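Local coordinates for putative ferritin-like diiron-carboxylate protein TM1526 (Thermotoga maritima, PDB 1VJX), which is of unknown function but belongs to the rubrerythrin branch of the ferritin-like family and probably acts as a metal-binding diiron-carboxylate oxidoreductase, at residues A[33-36]-A[37-40]; A[142-145]-A[146-149]. All coordinates share one frame; numbering follows the deposited sequence.

Contact 1 (A[33-36]-A[37-40]); sequences YREL and SEHF
L36 and H39 close a type I beta turn where helix 15-36 gives way to the loop leading to helix 43-68. H39 N donates to L36 O over 2.8 Å in a fairly straight bond (N-H...O 160°). One residue earlier, E38 N reaches E35 O at 3.1 Å, while S37 N keeps the helical bond back to Y33 O. S37 adds a side-chain grip: with OG set between its own backbone N and carbonyl carbon (chi1 79°), the hydroxyl turns back along the helix and donates to R34 O over a short 2.5 Å. With an alanine here the hydroxyl bond would be gone, and R34 O would probably be less firmly tied to the turn, the bond from S37 N being weak. The side chain of L36 heads away from the turn and packs on F48 of helix 43-68 and V104 of helix 101-125. E35 sends its carboxylate back to a salt bridge with R31, while its carbonyl is approached by the edge of the H39 imidazole, CD2 lying 3.2 Å from E35 O. The F40 ring also meets the turn edge-on, its CD2 3.3 Å from L36 O.

Contact 2 (A[142-145]-A[146-149]); sequences EKEH and LRKL
E144 and R147, one turn apart on helix 129-156, form a salt bridge in which the carboxylate comes to the edge of the guanidinium, near its plane. E144 OE1 lies 3.0 Å from R147 NE, but the bond is weak, bent to 130° at the hydrogen, and the two flat groups are turned 35° against each other. Each chain bends to make the meeting: E144 folds at chi2 (-63°), while the extended start of R147 carries CD alongside OE1 and the bend at chi3 then turns NE to it. R147 NH1 goes on to E151, which also takes K148 NZ, so the charged network continues along the helix. On the inner side the relation is different. E142 CA lies over one face of the H145 ring, 4.2 Å above its plane and displaced toward the rim, and H145 O accepts L149 N at 2.9 Å while L149 CG sits 3.3 Å from the same oxygen. E142 and H145 form an E-x-x-H pair, consistent with the ligand motif of ferritin-like diiron proteins, and E142 OE2 makes a weak hydrogen bond to H58. H145 and L149 rest on L51 of helix 43-68, L149 also meets L105 and I109 of helix 101-125, and E142 touches Y119 there, so this face is wedged between two helices of the bundle.

Overall arrangement
Contact 1 marks the end of helix 15-36, about 16 Å from the centre of the chain, whereas contact 2 lies within the last long helix, about 11 Å from it; the two centres are about 17 Å apart. They nevertheless meet across the bundle, where Y33 OH packs 3.6 Å from L149 CD1. Y33 also touches E112, one of the carboxylates gathered near E142 together with E26 and E55. With H58, this cluster drawn from four helices resembles the diiron centre of ferritin-like proteins. Contact 2 would thus probably supply a ligand to such a site through E142, and contact 1 would approach it through the Y33 side chain while its turn lies farther out.

Contact 1 (A[33-36]-A[37-40])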
loop_
_atom_site.group_PDB
_atom_site.type_symbol
_atom_site.label_atom_id
_atom_site.label_comp_id
_atom_site.label_asym_id
_atom_site.label_seq_id
_atom_site.Cartn_x
_atom_site.Cartn_y
_atom_site.Cartn_z
ATOM N N TYR A 33 -4.628 -3.354 8.379
ATOM C CA TYR A 33 -6.006 -3.786 8.101
ATOM C C TYR A 33 -6.415 -4.996 8.957
ATOM O O TYR A 33 -7.569 -5.082 9.408
ATOM C CB TYR A 33 -6.236 -4.041 6.601
ATOM C CG TYR A 33 -6.130 -2.806 5.714
ATOM C CD1 TYR A 33 -6.828 -1.636 6.013
ATOM C CD2 TYR A 33 -5.367 -2.829 4.543
ATOM C CE1 TYR A 33 -6.742 -0.520 5.196
ATOM C CE2 TYR A 33 -5.273 -1.727 3.713
ATOM C CZ TYR A 33 -5.957 -0.566 4.039
ATOM O OH TYR A 33 -5.870 0.541 3.207
ATOM N N ARG A 34 -5.467 -5.891 9.204
ATOM C CA ARG A 34 -5.732 -7.063 10.015
ATOM C C ARG A 34 -5.937 -6.649 11.490
ATOM O O ARG A 34 -6.876 -7.108 12.134
ATOM C CB ARG A 34 -4.607 -8.103 9.854
ATOM C CG ARG A 34 -5.081 -9.532 10.031
ATOM C CD ARG A 34 -3.993 -10.582 9.917
ATOM N NE ARG A 34 -3.548 -10.844 8.544
ATOM C CZ ARG A 34 -4.225 -11.547 7.647
ATOM N NH1 ARG A 34 -5.435 -12.030 7.942
ATOM N NH2 ARG A 34 -3.707 -11.748 6.438
ATOM N N GLU A 35 -5.068 -5.774 11.997
ATOM C CA GLU A 35 -5.221 -5.183 13.333
ATOM C C GLU A 35 -6.497 -4.326 13.456
ATOM O O GLU A 35 -7.160 -4.360 14.488
ATOM C CB GLU A 35 -3.985 -4.348 13.715
ATOM C CG GLU A 35 -2.755 -5.194 14.088
ATOM C CD GLU A 35 -1.439 -4.401 14.229
ATOM O OE1 GLU A 35 -1.004 -3.720 13.266
ATOM O OE2 GLU A 35 -0.818 -4.477 15.304
ATOM N N LEU A 36 -6.846 -3.566 12.416
ATOM C CA LEU A 36 -8.076 -2.775 12.444
ATOM C C LEU A 36 -9.301 -3.666 12.596
ATOM O O LEU A 36 -10.302 -3.270 13.234
ATOM C CB LEU A 36 -8.249 -1.940 11.173
ATOM C CG LEU A 36 -7.458 -0.648 10.959
ATOM C CD1 LEU A 36 -7.962 -0.020 9.671
ATOM C CD2 LEU A 36 -7.610 0.329 12.108
ATOM N N SER A 37 -9.229 -4.863 12.004
ATOM C CA SER A 37 -10.355 -5.788 12.027
ATOM C C SER A 37 -10.686 -6.252 13.446
ATOM O O SER A 37 -11.743 -6.812 13.693
ATOM C CB SER A 37 -10.070 -6.984 11.129
ATOM O OG SER A 37 -9.218 -7.910 11.769
ATOM N N GLU A 38 -9.771 -6.037 14.378
ATOM C CA GLU A 38 -10.014 -6.366 15.773
ATOM C C GLU A 38 -10.868 -5.325 16.444
ATOM O O GLU A 38 -11.293 -5.556 17.535
ATOM C CB GLU A 38 -8.691 -6.441 16.543
ATOM C CG GLU A 38 -7.850 -7.685 16.310
ATOM C CD GLU A 38 -6.362 -7.463 16.625
ATOM O OE1 GLU A 38 -5.946 -6.304 16.923
ATOM O OE2 GLU A 38 -5.594 -8.449 16.521
ATOM N N HIS A 39 -11.081 -4.175 15.809
ATOM C CA HIS A 39 -11.812 -3.065 16.407
ATOM C C HIS A 39 -13.282 -3.002 15.958
ATOM O O HIS A 39 -14.054 -2.205 16.490
ATOM C CB HIS A 39 -11.103 -1.740 16.083
ATOM C CG HIS A 39 -9.752 -1.617 16.724
ATOM N ND1 HIS A 39 -9.549 -0.990 17.939
ATOM C CD2 HIS A 39 -8.541 -2.079 16.332
ATOM C CE1 HIS A 39 -8.271 -1.068 18.260
ATOM N NE2 HIS A 39 -7.637 -1.726 17.305
ATOM N N PHE A 40 -13.631 -3.861 14.988
ATOM C CA PHE A 40 -14.870 -3.775 14.203
ATOM C C PHE A 40 -15.497 -5.134 13.961
ATOM O O PHE A 40 -14.932 -6.153 14.321
ATOM C CB PHE A 40 -14.616 -3.028 12.898
ATOM C CG PHE A 40 -14.210 -1.632 13.126
ATOM C CD1 PHE A 40 -15.144 -0.708 13.586
ATOM C CD2 PHE A 40 -12.871 -1.248 13.000
ATOM C CE1 PHE A 40 -14.762 0.600 13.865
ATOM C CE2 PHE A 40 -12.473 0.053 13.264
ATOM C CZ PHE A 40 -13.420 0.989 13.687
#

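Contact 2 (A[142-145]-A[146-149])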
loop_
_atom_site.group_PDB
_atom_site.type_symbol
_atom_site.label_atom_id
_atom_site.label_comp_id
_atom_site.label_asym_id
_atom_site.label_seq_id
_atom_site.Cartn_x
_atom_site.Cartn_y
_atom_site.Cartn_z
ATOM N N GLU A 142 -5.276 -1.414 -5.753
ATOM C CA GLU A 142 -5.088 -0.453 -4.663
ATOM C C GLU A 142 -6.118 0.654 -4.780
ATOM O O GLU A 142 -6.591 1.149 -3.774
ATOM C CB GLU A 142 -3.684 0.134 -4.677
ATOM C CG GLU A 142 -2.593 -0.849 -4.258
ATOM C CD GLU A 142 -2.704 -1.324 -2.817
ATOM O OE1 GLU A 142 -3.463 -0.681 -2.042
ATOM O OE2 GLU A 142 -2.028 -2.339 -2.469
ATOM N N LYS A 143 -6.461 1.030 -6.017
ATOM C CA LYS A 143 -7.404 2.116 -6.257
ATOM C C LYS A 143 -8.838 1.678 -5.961
ATOM O O LYS A 143 -9.674 2.498 -5.623
ATOM C CB LYS A 143 -7.317 2.590 -7.690
ATOM C CG LYS A 143 -6.120 3.458 -8.058
ATOM C CD LYS A 143 -6.396 4.163 -9.416
ATOM C CE LYS A 143 -6.227 3.227 -10.613
ATOM N NZ LYS A 143 -7.221 3.512 -11.612
ATOM N N GLU A 144 -9.111 0.383 -6.096
ATOM C CA GLU A 144 -10.352 -0.229 -5.579
ATOM C C GLU A 144 -10.413 -0.323 -4.040
ATOM O O GLU A 144 -11.485 -0.260 -3.476
ATOM C CB GLU A 144 -10.541 -1.638 -6.149
ATOM C CG GLU A 144 -10.912 -1.689 -7.627
ATOM C CD GLU A 144 -12.227 -1.033 -7.914
ATOM O OE1 GLU A 144 -13.115 -1.007 -7.013
ATOM O OE2 GLU A 144 -12.364 -0.539 -9.056
ATOM N N HIS A 145 -9.270 -0.511 -3.372
ATOM C CA HIS A 145 -9.237 -0.509 -1.913
ATOM C C HIS A 145 -9.665 0.851 -1.480
ATOM O O HIS A 145 -10.491 0.994 -0.595
ATOM C CB HIS A 145 -7.829 -0.717 -1.355
ATOM C CG HIS A 145 -7.303 -2.102 -1.511
ATOM N ND1 HIS A 145 -6.213 -2.574 -0.791
ATOM C CD2 HIS A 145 -7.717 -3.128 -2.291
ATOM C CE1 HIS A 145 -5.975 -3.824 -1.143
ATOM N NE2 HIS A 145 -6.875 -4.186 -2.045
ATOM N N LEU A 146 -9.051 1.852 -2.098
ATOM C CA LEU A 146 -9.346 3.253 -1.830
ATOM C C LEU A 146 -10.840 3.611 -2.021
ATOM O O LEU A 146 -11.443 4.234 -1.172
ATOM C CB LEU A 146 -8.477 4.155 -2.713
ATOM C CG LEU A 146 -8.711 5.646 -2.470
ATOM C CD1 LEU A 146 -8.449 6.018 -0.977
ATOM C CD2 LEU A 146 -7.883 6.459 -3.440
ATOM N N ARG A 147 -11.407 3.199 -3.139
ATOM C CA ARG A 147 -12.827 3.391 -3.399
ATOM C C ARG A 147 -13.676 2.760 -2.293
ATOM O O ARG A 147 -14.714 3.330 -1.881
ATOM C CB ARG A 147 -13.173 2.748 -4.731
ATOM C CG ARG A 147 -14.641 2.789 -5.116
ATOM C CD ARG A 147 -15.019 1.618 -5.989
ATOM N NE ARG A 147 -15.019 0.369 -5.204
ATOM C CZ ARG A 147 -16.040 -0.025 -4.441
ATOM N NH1 ARG A 147 -17.119 0.735 -4.334
ATOM N NH2 ARG A 147 -15.983 -1.169 -3.772
ATOM N N LYS A 148 -13.250 1.582 -1.820
ATOM C CA LYS A 148 -13.977 0.880 -0.757
ATOM C C LYS A 148 -13.884 1.636 0.538
ATOM O O LYS A 148 -14.889 1.809 1.226
ATOM C CB LYS A 148 -13.459 -0.542 -0.566
ATOM C CG LYS A 148 -14.208 -1.334 0.499
ATOM C CD LYS A 148 -15.609 -1.686 0.066
ATOM C CE LYS A 148 -16.501 -2.115 1.191
ATOM N NZ LYS A 148 -17.912 -2.232 0.653
ATOM N N LEU A 149 -12.687 2.119 0.861
ATOM C CA LEU A 149 -12.501 2.992 2.021
ATOM C C LEU A 149 -13.373 4.269 1.970
ATOM O O LEU A 149 -13.936 4.682 2.969
ATOM C CB LEU A 149 -11.015 3.357 2.182
ATOM C CG LEU A 149 -10.004 2.228 2.451
ATOM C CD1 LEU A 149 -8.582 2.745 2.500
ATOM C CD2 LEU A 149 -10.297 1.504 3.743
#